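Local coordinates for hypothetical protein Atu1540 (Agrobacterium tumefaciens str. C58, PDB 2HWJ) that is of unknown function but probably belongs to the ParB-like nuclease family, at residues P7-I12 against H82-E87; K16-Q21 against R62-D67; T20-G25 against D123-I128; L31-W36 against V72-K77; P54-P59 against A89-L94. All coordinates share one frame; numbering follows the deposited sequence.

Contact 1: P7-I12 against H82-E87; sequences PRLSRI and HVLTSE
Ser10 and Thr85 face each other where strand 9-13 lies antiparallel beside strand 82-90 at one margin of the chain's mixed sheet. They form a hydrogen-bonded pair: Ser10 N reaches Thr85 O at 2.8 Å in a nearly straight bond (175° at the hydrogen), and Thr85 N answers to Ser10 O. The same two residues meet again through their side chains. Thr85 OG1, set between its backbone N and carbonyl carbon (chi1 52°), lies 2.9 Å from Ser10 OG; either hydroxyl could be the donor. Thr85 CG2, anti to the carbonyl carbon, meets Ile12 CG2 at 3.7 Å. Two residues along, Ile12 and Val83 repeat the hydrogen-bonded pairing, with Val83 N 2.9 Å from Ile12 O. Within this ladder Arg11 and Leu84 make the intervening non-hydrogen-bonded pair, and their side chains lie on the sheet face that bears Leu9, where Arg11 CD touches Leu84 CD2 at 3.6 Å. The guanidinium of Arg11 stacks on His82, centres 4.6 Å apart and planes 26° from parallel; His82 CG lies over one face of the guanidinium, offset toward its rim. A second subunit closes on this margin of the sheet: Arg8 NH1 bonds Gly49 O of that neighbouring chain, whose Ile52 and Leu9 pack on Leu9 and Leu84 respectively.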
# COMPACT_ATOMS: atom_id res chain seq x y z
N PRO A 7 8.92 18.09 2.43
CA PRO A 7 9.85 17.80 3.46
C PRO A 7 11.11 18.64 3.28
O PRO A 7 11.37 19.16 2.18
CB PRO A 7 10.12 16.31 3.28
CG PRO A 7 9.86 16.04 1.89
CD PRO A 7 8.80 16.96 1.49
N ARG A 8 11.87 18.80 4.37
CA ARG A 8 12.96 19.77 4.37
C ARG A 8 14.12 19.06 4.98
O ARG A 8 13.94 18.08 5.70
CB ARG A 8 12.63 21.00 5.19
CG ARG A 8 11.63 21.92 4.54
CD ARG A 8 11.49 23.25 5.31
NE ARG A 8 10.33 24.04 4.90
CZ ARG A 8 10.42 25.22 4.29
NH1 ARG A 8 11.63 25.70 4.05
NH2 ARG A 8 9.33 25.91 3.93
N LEU A 9 15.31 19.55 4.68
CA LEU A 9 16.51 18.99 5.25
C LEU A 9 16.71 19.52 6.67
O LEU A 9 16.55 20.73 6.91
CB LEU A 9 17.69 19.43 4.43
CG LEU A 9 19.03 18.91 4.93
CD1 LEU A 9 19.07 17.40 4.74
CD2 LEU A 9 20.18 19.55 4.23
N SER A 10 17.06 18.63 7.60
CA SER A 10 17.64 19.10 8.84
C SER A 10 18.71 18.20 9.26
O SER A 10 19.22 17.44 8.43
CB SER A 10 16.65 19.31 9.98
OG SER A 10 15.69 18.33 9.96
N ARG A 11 19.03 18.26 10.55
CA ARG A 11 20.34 17.95 11.07
C ARG A 11 20.25 17.73 12.55
O ARG A 11 19.85 18.60 13.25
CB ARG A 11 21.21 19.15 10.87
CG ARG A 11 22.69 18.97 11.24
CD ARG A 11 23.33 18.09 10.24
NE ARG A 11 24.78 18.12 10.30
CZ ARG A 11 25.52 19.13 10.75
NH1 ARG A 11 24.93 20.24 11.19
NH2 ARG A 11 26.84 18.98 10.75
N ILE A 12 20.65 16.58 13.04
CA ILE A 12 20.54 16.27 14.43
C ILE A 12 21.75 15.48 14.89
O ILE A 12 22.42 14.76 14.07
CB ILE A 12 19.29 15.44 14.70
CG1 ILE A 12 18.87 15.45 16.19
CG2 ILE A 12 19.51 14.05 14.28
CD1 ILE A 12 17.42 15.08 16.35
N HIS A 82 26.70 13.81 13.95
CA HIS A 82 25.48 14.27 13.39
C HIS A 82 25.00 13.44 12.16
O HIS A 82 25.78 12.80 11.47
CB HIS A 82 25.69 15.72 12.98
CG HIS A 82 25.86 16.69 14.12
ND1 HIS A 82 27.11 17.16 14.52
CD2 HIS A 82 24.95 17.30 14.91
CE1 HIS A 82 26.95 18.02 15.51
NE2 HIS A 82 25.65 18.14 15.76
N VAL A 83 23.70 13.47 11.86
CA VAL A 83 23.24 12.87 10.63
C VAL A 83 22.14 13.78 10.01
O VAL A 83 21.36 14.36 10.73
CB VAL A 83 22.74 11.44 10.87
CG1 VAL A 83 21.47 11.39 11.79
CG2 VAL A 83 22.38 10.76 9.54
N LEU A 84 22.08 13.92 8.68
CA LEU A 84 20.98 14.64 8.04
C LEU A 84 19.72 13.86 8.18
O LEU A 84 19.75 12.60 8.23
CB LEU A 84 21.25 14.73 6.58
CG LEU A 84 22.55 15.43 6.23
CD1 LEU A 84 22.69 15.50 4.75
CD2 LEU A 84 22.67 16.81 6.95
N THR A 85 18.60 14.57 8.26
CA THR A 85 17.33 13.95 8.54
C THR A 85 16.29 14.73 7.70
O THR A 85 16.55 15.85 7.26
CB THR A 85 16.85 14.29 9.95
OG1 THR A 85 16.89 15.72 10.12
CG2 THR A 85 17.68 13.66 11.06
N SER A 86 15.11 14.13 7.53
CA SER A 86 14.03 14.76 6.87
C SER A 86 12.82 14.36 7.66
O SER A 86 12.55 13.16 7.84
CB SER A 86 13.87 14.21 5.48
OG SER A 86 12.85 14.94 4.84
N GLU A 87 12.14 15.37 8.20
CA GLU A 87 10.96 15.16 8.94
C GLU A 87 9.89 14.78 7.93
O GLU A 87 9.61 15.55 7.02
CB GLU A 87 10.64 16.46 9.71
CG GLU A 87 9.34 16.47 10.51
CD GLU A 87 9.11 17.82 11.31
OE1 GLU A 87 8.14 18.60 10.98
OE2 GLU A 87 9.88 18.06 12.29

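Contact 2: K16-Q21 against R62-D67; sequences KLRPTQ and RAYLID
Arg18 and Tyr64 form the close-packed centre of this contact. Arg18 CB rests over one face of the Tyr64 ring, 3.7 Å from its centroid and 22° off the normal, a CH-pi contact, while Thr20 CG2 comes to the edge of the same ring in its plane. The backbones are bridged at the same two residues: Arg18 N donates to Ala63 O at 2.9 Å, and Leu65 N to Arg18 O at 3.0 Å. The loop 16-21 thus runs beside strand 63-65, the outermost strand of the chain's mixed sheet on this side, and Leu17 CD2 packs on Leu65 CB at 4.1 Å. Thr20 OG1 lies 2.8 Å from Leu65 O, but Leu108 O competes for its one proton. Helix 96-105 adds Met103 against both Thr20 and Tyr64. Whereas Leu17, Tyr64 and Leu65 are buried, Arg18 and Arg62 are partly exposed and Lys16 is exposed. On this solvent side the guanidinium groups of Arg18 and Arg62 stack flat, centres 3.3 Å apart and planes at 13°. Like charges face one another there, which would be expected to weigh against the stack. Lys16 adds a third positive charge, its NZ 5.0 Å from Arg62 NH2.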
# COMPACT_ATOMS: atom_id res chain seq x y z
N LYS A 16 20.88 12.25 20.03
CA LYS A 16 19.63 12.89 20.41
C LYS A 16 18.44 12.21 19.74
O LYS A 16 17.35 12.46 20.14
CB LYS A 16 19.65 14.39 20.09
CG LYS A 16 20.57 15.18 20.99
CD LYS A 16 19.82 16.05 22.02
CE LYS A 16 20.78 16.65 23.08
NZ LYS A 16 21.24 15.57 24.09
N LEU A 17 18.66 11.32 18.75
CA LEU A 17 17.59 10.59 18.11
C LEU A 17 16.99 9.58 18.98
O LEU A 17 17.66 8.80 19.63
CB LEU A 17 18.03 9.84 16.89
CG LEU A 17 18.15 10.69 15.66
CD1 LEU A 17 19.15 10.00 14.71
CD2 LEU A 17 16.79 10.80 15.06
N ARG A 18 15.68 9.51 18.94
CA ARG A 18 15.03 8.56 19.73
C ARG A 18 14.68 7.35 18.86
O ARG A 18 13.93 7.47 17.94
CB ARG A 18 13.82 9.22 20.36
CG ARG A 18 14.25 10.15 21.44
CD ARG A 18 13.98 9.60 22.80
NE ARG A 18 13.58 10.72 23.65
CZ ARG A 18 14.27 11.21 24.69
NH1 ARG A 18 15.38 10.62 25.13
NH2 ARG A 18 13.80 12.29 25.34
N PRO A 19 15.22 6.18 19.16
CA PRO A 19 14.96 4.92 18.47
C PRO A 19 13.46 4.59 18.35
O PRO A 19 12.69 5.11 19.15
CB PRO A 19 15.59 3.86 19.40
CG PRO A 19 16.59 4.56 20.14
CD PRO A 19 16.20 6.03 20.25
N THR A 20 13.06 3.67 17.44
CA THR A 20 11.71 3.23 17.52
C THR A 20 11.61 1.73 17.50
O THR A 20 10.56 1.14 17.22
CB THR A 20 10.76 3.97 16.44
OG1 THR A 20 11.17 3.65 15.12
CG2 THR A 20 10.71 5.52 16.60
N GLN A 21 12.71 1.07 17.83
CA GLN A 21 12.78 -0.42 17.95
C GLN A 21 13.83 -0.78 18.99
O GLN A 21 14.71 0.02 19.34
CB GLN A 21 13.08 -1.08 16.60
CG GLN A 21 14.46 -0.82 16.01
CD GLN A 21 14.55 -1.24 14.57
OE1 GLN A 21 13.78 -0.76 13.79
NE2 GLN A 21 15.52 -2.10 14.21
N ARG A 62 11.28 16.20 20.36
CA ARG A 62 12.16 15.15 20.09
C ARG A 62 11.91 14.59 18.68
O ARG A 62 10.81 14.60 18.15
CB ARG A 62 12.09 14.17 21.28
CG ARG A 62 12.62 14.76 22.65
CD ARG A 62 14.06 15.28 22.45
NE ARG A 62 15.00 14.96 23.52
CZ ARG A 62 15.85 13.90 23.57
NH1 ARG A 62 15.93 12.96 22.63
NH2 ARG A 62 16.64 13.78 24.64
N ALA A 63 12.98 14.18 18.03
CA ALA A 63 12.91 13.49 16.75
C ALA A 63 13.02 11.96 16.91
O ALA A 63 14.01 11.48 17.52
CB ALA A 63 14.02 13.97 15.90
N TYR A 64 12.07 11.22 16.34
CA TYR A 64 12.11 9.73 16.37
C TYR A 64 12.54 9.12 15.08
O TYR A 64 11.94 9.43 14.06
CB TYR A 64 10.71 9.16 16.73
CG TYR A 64 10.41 9.49 18.15
CD1 TYR A 64 10.17 10.84 18.51
CD2 TYR A 64 10.55 8.51 19.17
CE1 TYR A 64 9.98 11.22 19.86
CE2 TYR A 64 10.34 8.86 20.51
CZ TYR A 64 10.04 10.22 20.83
OH TYR A 64 9.85 10.63 22.09
N LEU A 65 13.56 8.30 15.10
CA LEU A 65 14.19 7.69 13.90
C LEU A 65 13.25 6.63 13.40
O LEU A 65 12.79 5.79 14.18
CB LEU A 65 15.47 6.94 14.31
CG LEU A 65 16.16 6.21 13.18
CD1 LEU A 65 16.56 7.17 12.03
CD2 LEU A 65 17.39 5.43 13.66
N ILE A 66 12.99 6.61 12.10
CA ILE A 66 11.92 5.73 11.56
C ILE A 66 12.49 4.58 10.74
O ILE A 66 11.89 3.52 10.56
CB ILE A 66 10.90 6.61 10.76
CG1 ILE A 66 9.89 7.09 11.74
CG2 ILE A 66 10.15 5.87 9.71
CD1 ILE A 66 9.82 6.12 12.82
N ASP A 67 13.69 4.74 10.24
CA ASP A 67 14.25 3.64 9.52
C ASP A 67 15.72 3.67 9.73
O ASP A 67 16.24 4.67 10.26
CB ASP A 67 13.96 3.84 8.03
CG ASP A 67 13.81 2.55 7.32
OD1 ASP A 67 13.92 1.50 8.02
OD2 ASP A 67 13.60 2.57 6.08

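Contact 3: T20-G25 against D123-I128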
# COMPACT_ATOMS: atom_id res chain seq x y z
N THR A 20 13.06 3.67 17.44
CA THR A 20 11.71 3.23 17.52
C THR A 20 11.61 1.73 17.50
O THR A 20 10.56 1.14 17.22
CB THR A 20 10.76 3.97 16.44
OG1 THR A 20 11.17 3.65 15.12
CG2 THR A 20 10.71 5.52 16.60
N GLN A 21 12.71 1.07 17.83
CA GLN A 21 12.78 -0.42 17.95
C GLN A 21 13.83 -0.78 18.99
O GLN A 21 14.71 0.02 19.34
CB GLN A 21 13.08 -1.08 16.60
CG GLN A 21 14.46 -0.82 16.01
CD GLN A 21 14.55 -1.24 14.57
OE1 GLN A 21 13.78 -0.76 13.79
NE2 GLN A 21 15.52 -2.10 14.21
N ILE A 22 13.75 -2.00 19.50
CA ILE A 22 14.55 -2.43 20.62
C ILE A 22 15.82 -3.07 20.13
O ILE A 22 16.84 -2.96 20.80
CB ILE A 22 13.71 -3.37 21.46
CG1 ILE A 22 12.60 -2.56 22.08
CG2 ILE A 22 14.51 -3.92 22.59
CD1 ILE A 22 11.58 -3.31 22.67
N ALA A 23 15.80 -3.68 18.94
CA ALA A 23 16.94 -4.53 18.52
C ALA A 23 17.38 -4.31 17.10
O ALA A 23 16.63 -3.78 16.32
CB ALA A 23 16.70 -6.01 18.82
N VAL A 24 18.63 -4.67 16.81
CA VAL A 24 19.18 -4.73 15.46
C VAL A 24 20.18 -5.88 15.46
O VAL A 24 20.50 -6.45 16.52
CB VAL A 24 19.96 -3.46 15.10
CG1 VAL A 24 19.06 -2.26 14.88
CG2 VAL A 24 21.05 -3.13 16.21
N GLY A 25 20.69 -6.22 14.29
CA GLY A 25 21.62 -7.33 14.14
C GLY A 25 22.98 -6.69 14.11
O GLY A 25 23.32 -5.97 13.18
N ASP A 123 9.56 0.21 27.05
CA ASP A 123 10.81 -0.58 26.95
C ASP A 123 11.60 -0.17 25.72
O ASP A 123 12.73 -0.62 25.63
CB ASP A 123 10.56 -2.09 26.96
CG ASP A 123 10.09 -2.61 28.35
OD1 ASP A 123 9.11 -3.41 28.44
OD2 ASP A 123 10.70 -2.22 29.37
N ILE A 124 11.06 0.68 24.81
CA ILE A 124 11.87 1.15 23.67
C ILE A 124 13.01 2.04 24.19
O ILE A 124 12.71 3.03 24.80
CB ILE A 124 11.16 2.01 22.63
CG1 ILE A 124 9.89 1.37 22.03
CG2 ILE A 124 12.15 2.43 21.53
CD1 ILE A 124 10.07 0.07 21.50
N PRO A 125 14.29 1.72 23.88
CA PRO A 125 15.44 2.51 24.33
C PRO A 125 15.33 3.95 23.91
O PRO A 125 14.89 4.20 22.82
CB PRO A 125 16.63 1.91 23.52
CG PRO A 125 16.04 1.23 22.38
CD PRO A 125 14.74 0.65 22.95
N LYS A 126 15.78 4.85 24.76
CA LYS A 126 15.87 6.26 24.46
C LYS A 126 17.08 6.67 23.68
O LYS A 126 16.97 7.54 22.88
CB LYS A 126 15.74 7.13 25.71
CG LYS A 126 14.35 7.00 26.38
CD LYS A 126 14.50 6.12 27.62
CE LYS A 126 13.34 5.14 27.73
NZ LYS A 126 11.98 5.78 28.00
N ASN A 127 18.23 6.04 23.86
CA ASN A 127 19.36 6.28 22.98
C ASN A 127 19.66 5.09 22.09
O ASN A 127 19.55 3.91 22.52
CB ASN A 127 20.60 6.56 23.79
CG ASN A 127 20.28 7.08 25.15
OD1 ASN A 127 20.31 8.30 25.40
ND2 ASN A 127 19.94 6.14 26.07
N ILE A 128 20.07 5.40 20.86
CA ILE A 128 20.65 4.47 19.91
C ILE A 128 21.70 3.54 20.55
O ILE A 128 21.62 2.34 20.41
CB ILE A 128 21.33 5.29 18.79
CG1 ILE A 128 20.29 6.14 18.02
CG2 ILE A 128 21.97 4.42 17.80
CD1 ILE A 128 19.41 5.28 17.04
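Flat groups play little part where Ile22 meets Ile124 and Pro125: no aromatic ring enters the contact, and the side-chain amide of Gln21 serves its own segment. Gln21 NE2 donates to Ala23 O at 2.9 Å, the acceptor lying 19° out of the amide plane, and so ties its side chain to the start of strand 23-24, just ahead of the helix that follows Gly25. What Gln21 offers across the contact is its backbone: the carbonyl O meets Pro125 CG at 3.5 Å, and N lies 4.0 Å from Ile124 CG2. The main work falls to Ile22. Its CG1, anti to the carbonyl carbon (chi1 -67°), touches Ile124 CD1 at 3.7 Å and also Pro125 CD at 4.0 Å, the two isoleucine side chains crossing at about a right angle. Ile22 CA approaches Pro125 CD at 3.9 Å, while Ile124 CG2 reaches back along the loop to Thr20 CA, 4.1 Å away. Around this apolar patch the backbone is held by other partners: Ile22 and Val24 both bond Glu132 of strand 132-133, beside which strand 23-24 runs parallel. Since no hydrogen bond joins segments 20-25 and 123-128, their mutual hold rests mainly on branched aliphatic carbons and a proline ring, a mostly buried seam whose attraction is hydrophobic and dispersive.

Contact 4: L31-W36 against V72-K77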
# COMPACT_ATOMS: atom_id res chain seq x y z
N LEU A 31 29.25 -4.87 9.62
CA LEU A 31 29.45 -4.71 8.16
C LEU A 31 29.32 -3.25 7.73
O LEU A 31 30.27 -2.70 7.17
CB LEU A 31 28.57 -5.64 7.32
CG LEU A 31 28.96 -7.12 7.56
CD1 LEU A 31 28.05 -8.03 6.74
CD2 LEU A 31 30.47 -7.44 7.32
N LYS A 32 28.19 -2.59 8.04
CA LYS A 32 28.10 -1.14 7.79
C LYS A 32 29.33 -0.41 8.32
O LYS A 32 29.96 0.31 7.55
CB LYS A 32 26.80 -0.53 8.26
CG LYS A 32 25.63 -0.66 7.26
CD LYS A 32 24.36 -0.80 8.08
CE LYS A 32 23.07 -0.73 7.30
NZ LYS A 32 23.16 -1.10 5.87
N ARG A 33 29.75 -0.63 9.57
CA ARG A 33 30.89 0.08 10.05
C ARG A 33 32.17 -0.17 9.21
O ARG A 33 33.04 0.70 9.11
CB ARG A 33 31.23 -0.37 11.44
CG ARG A 33 30.18 -0.31 12.49
CD ARG A 33 30.93 0.28 13.63
NE ARG A 33 31.25 -0.55 14.77
CZ ARG A 33 32.33 -0.30 15.53
NH1 ARG A 33 33.16 0.68 15.22
NH2 ARG A 33 32.59 -1.03 16.59
N LYS A 34 32.35 -1.38 8.64
CA LYS A 34 33.53 -1.59 7.79
C LYS A 34 33.40 -0.72 6.58
O LYS A 34 34.33 0.01 6.29
CB LYS A 34 33.75 -3.05 7.31
CG LYS A 34 34.67 -3.98 8.17
CD LYS A 34 36.21 -3.85 7.99
CE LYS A 34 36.77 -4.57 6.74
NZ LYS A 34 35.97 -5.74 6.26
N GLU A 35 32.26 -0.81 5.89
CA GLU A 35 32.09 -0.13 4.60
C GLU A 35 32.52 1.32 4.81
O GLU A 35 33.40 1.83 4.10
CB GLU A 35 30.63 -0.22 4.03
CG GLU A 35 30.33 -1.30 2.89
CD GLU A 35 28.81 -1.26 2.34
OE1 GLU A 35 28.61 -0.87 1.16
OE2 GLU A 35 27.80 -1.60 3.07
N TRP A 36 31.92 1.93 5.84
CA TRP A 36 32.15 3.31 6.19
C TRP A 36 33.59 3.56 6.59
O TRP A 36 34.16 4.54 6.18
CB TRP A 36 31.22 3.73 7.31
CG TRP A 36 31.63 5.02 7.95
CD1 TRP A 36 32.50 5.17 8.99
CD2 TRP A 36 31.21 6.35 7.58
NE1 TRP A 36 32.66 6.50 9.29
CE2 TRP A 36 31.87 7.25 8.45
CE3 TRP A 36 30.37 6.86 6.59
CZ2 TRP A 36 31.72 8.65 8.36
CZ3 TRP A 36 30.19 8.28 6.49
CH2 TRP A 36 30.87 9.16 7.38
N VAL A 72 22.36 3.93 11.55
CA VAL A 72 22.63 4.92 12.58
C VAL A 72 23.50 4.42 13.76
O VAL A 72 24.44 5.14 14.21
CB VAL A 72 21.37 5.69 13.06
CG1 VAL A 72 21.71 6.62 14.16
CG2 VAL A 72 20.75 6.51 11.90
N LEU A 73 23.28 3.19 14.22
CA LEU A 73 24.21 2.67 15.23
C LEU A 73 25.62 2.54 14.63
O LEU A 73 26.63 2.84 15.30
CB LEU A 73 23.70 1.37 15.77
CG LEU A 73 24.40 0.61 16.90
CD1 LEU A 73 24.55 1.47 18.16
CD2 LEU A 73 23.66 -0.70 17.21
N ALA A 74 25.70 2.13 13.37
CA ALA A 74 27.02 1.96 12.77
C ALA A 74 27.75 3.30 12.89
O ALA A 74 28.94 3.37 13.32
CB ALA A 74 26.94 1.54 11.32
N LEU A 75 27.04 4.38 12.53
CA LEU A 75 27.70 5.69 12.41
C LEU A 75 28.04 6.15 13.82
O LEU A 75 29.12 6.69 14.10
CB LEU A 75 26.80 6.70 11.71
CG LEU A 75 26.78 7.10 10.23
CD1 LEU A 75 27.47 6.23 9.32
CD2 LEU A 75 25.36 7.27 9.75
N SER A 76 27.14 5.87 14.74
CA SER A 76 27.38 6.26 16.10
C SER A 76 28.62 5.58 16.67
O SER A 76 29.53 6.25 17.20
CB SER A 76 26.20 5.90 16.92
OG SER A 76 26.64 6.17 18.20
N LYS A 77 28.69 4.25 16.53
CA LYS A 77 29.90 3.54 16.87
C LYS A 77 31.15 4.04 16.12
O LYS A 77 32.26 3.93 16.64
CB LYS A 77 29.73 2.03 16.72
CG LYS A 77 28.75 1.44 17.69
CD LYS A 77 28.87 -0.13 17.66
CE LYS A 77 27.98 -0.89 18.68
NZ LYS A 77 28.41 -2.34 18.76
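Arg33 and Ala74 mark the crossing of two helices, 26-37 and 69-77, whose short segments pass with axes 8.6 Å apart at -56°. At Ala74 the helices come near, its CB meeting Lys32 CB at 3.7 Å. From CB the Arg33 chain sets CG anti to the carbonyl carbon (chi1 -55°), 3.9 Å from Ala74 CB. CD comes next, 3.7 Å from Ala74 O, and the chain, bent at chi2 and chi3, crosses Lys77 at about a right angle. NE is 3.6 Å from Lys77 CB, which sits over one face of the guanidinium, offset toward its rim. At the tip NH1 approaches Lys77 O and NH2 approaches Lys77 CD, both as packing. The charge is met outside these segments, by Glu78 at NH1 and Glu30 at NE, two salt bridges that would ease the nearness of the ammonium of Lys77, whose NZ is 4.9 Å from Arg33 NH2. That ammonium in turn makes a cation-pi contact with Phe26. One turn onward from Arg33, the indole of Trp36 receives Leu75 CD1 over one face, 4.0 Å from CE3.

Contact 5: P54-P59 against A89-L94; sequences PVVAGP and AKFSHL
Ala57 is held by two backbone bonds to the segment 89-94: its N donates to Ala89 O at 2.9 Å, 164° at the hydrogen, and its O accepts from Phe91 N, also at 2.9 Å, with that donor in the carbonyl plane. These two bonds frame the parallel bridge between Ala57 and Lys90. Alongside them the Val56 side chain divides its methyls, CG2 toward Ala89 CB at 3.9 Å and CG1 toward Phe91 CD2 at 3.4 Å, valine and ring crossing at a slant. Phe91 CG is anti to the carbonyl carbon (chi1 -55°), and CD2 and CE2 are the ring atoms near Val56 CG1. Past the strand ends the chains stay together: Ser92 CA makes a CA-H...O contact with Gly58 O at 3.5 Å, and Pro59 CG comes to 3.7 Å from Leu94 O. A type I turn from Phe91 to Leu94, closed by Leu94 N on Phe91 O at 2.8 Å, shapes this exit. Further out, Met103 of helix 96-105 packs on both Val56 and Phe91, and Phe99 of the same helix on Pro59; His196 of a third subunit meets Phe91, His93 and Leu94. Such a pairing is characteristic of the parallel central pair of a mixed sheet: strands 52-57 and 82-90 are its two inner strands, connected in sequence through strand 63-65 and helix 69-77.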
# COMPACT_ATOMS: atom_id res chain seq x y z
N PRO A 54 15.07 9.27 7.66
CA PRO A 54 13.72 9.87 7.86
C PRO A 54 13.35 9.87 9.33
O PRO A 54 13.75 9.00 10.08
CB PRO A 54 12.81 8.87 7.15
CG PRO A 54 13.41 7.62 7.31
CD PRO A 54 14.96 7.87 7.23
N VAL A 55 12.50 10.76 9.74
CA VAL A 55 12.30 11.01 11.17
C VAL A 55 10.89 11.58 11.39
O VAL A 55 10.26 12.04 10.46
CB VAL A 55 13.34 12.06 11.49
CG1 VAL A 55 12.75 13.30 12.19
CG2 VAL A 55 14.64 11.47 12.02
N VAL A 56 10.37 11.55 12.60
CA VAL A 56 9.01 12.01 12.86
C VAL A 56 9.15 12.95 14.01
O VAL A 56 9.91 12.72 14.89
CB VAL A 56 8.13 10.76 13.24
CG1 VAL A 56 7.06 11.09 14.22
CG2 VAL A 56 7.48 10.20 12.04
N ALA A 57 8.42 14.02 14.07
CA ALA A 57 8.63 14.90 15.21
C ALA A 57 7.67 14.41 16.29
O ALA A 57 6.50 14.27 16.03
CB ALA A 57 8.40 16.39 14.84
N GLY A 58 8.20 14.13 17.49
CA GLY A 58 7.40 13.69 18.60
C GLY A 58 7.25 14.76 19.60
O GLY A 58 7.59 15.89 19.36
N PRO A 59 6.79 14.39 20.78
CA PRO A 59 6.48 15.24 21.91
C PRO A 59 7.71 15.97 22.37
O PRO A 59 8.81 15.47 22.17
CB PRO A 59 6.09 14.26 22.97
CG PRO A 59 5.70 13.09 22.24
CD PRO A 59 6.60 12.97 21.07
N ALA A 89 6.74 13.57 9.18
CA ALA A 89 5.47 13.65 9.85
C ALA A 89 5.67 14.33 11.16
O ALA A 89 6.76 14.28 11.75
CB ALA A 89 4.88 12.27 10.06
N LYS A 90 4.59 14.94 11.62
CA LYS A 90 4.66 15.87 12.74
C LYS A 90 3.59 15.47 13.71
O LYS A 90 2.39 15.68 13.44
CB LYS A 90 4.44 17.30 12.23
CG LYS A 90 5.30 18.32 12.93
CD LYS A 90 5.24 19.75 12.27
CE LYS A 90 5.96 20.81 13.17
NZ LYS A 90 7.17 20.27 14.08
N PHE A 91 3.98 14.87 14.83
CA PHE A 91 3.04 14.54 15.88
C PHE A 91 3.33 15.27 17.19
O PHE A 91 2.82 14.90 18.27
CB PHE A 91 3.07 13.05 16.17
CG PHE A 91 2.84 12.19 15.01
CD1 PHE A 91 1.80 12.39 14.17
CD2 PHE A 91 3.67 11.13 14.78
CE1 PHE A 91 1.57 11.58 13.07
CE2 PHE A 91 3.45 10.29 13.68
CZ PHE A 91 2.37 10.54 12.81
N SER A 92 4.10 16.33 17.12
CA SER A 92 4.49 17.02 18.31
C SER A 92 3.31 17.71 18.92
O SER A 92 3.45 18.23 19.94
CB SER A 92 5.59 18.01 17.99
OG SER A 92 5.12 18.79 16.91
N HIS A 93 2.13 17.74 18.39
CA HIS A 93 1.02 18.23 19.27
C HIS A 93 0.56 17.14 20.27
O HIS A 93 -0.18 17.41 21.17
CB HIS A 93 -0.19 18.77 18.48
CG HIS A 93 -0.72 17.80 17.51
ND1 HIS A 93 0.06 17.27 16.50
CD2 HIS A 93 -1.92 17.17 17.42
CE1 HIS A 93 -0.66 16.38 15.81
NE2 HIS A 93 -1.87 16.31 16.34
N LEU A 94 0.96 15.90 20.10
CA LEU A 94 0.46 14.87 21.03
C LEU A 94 1.23 14.76 22.37
O LEU A 94 2.47 14.93 22.41
CB LEU A 94 0.46 13.49 20.33
CG LEU A 94 -0.24 13.50 18.97
CD1 LEU A 94 -0.26 12.18 18.26
CD2 LEU A 94 -1.68 14.04 19.06

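Overall arrangement
Three of the contacts belong to one mixed sheet, ordered 9-13, 82-90, 52-57, 63-65. Contacts 1 and 5, centres 13 Å apart, share strand 82-90, and Ser86 O lies 3.1 Å from Val55 N between them. Contact 2 continues across the sheet, about 10 Å from contact 5 between centres, with Tyr64 N 3.0 Å from Val56 O. Contact 3 begins in the same loop as contact 2, sharing Thr20 and Gln21, and joins that loop to segment 123-128, its centre about 9 Å from that of contact 2. Contact 4 lies farthest from contact 5, about 26 Å between centres, yet Val72 touches Leu65 and Leu17 of contact 2, and Leu73 meets Val24 of contact 3.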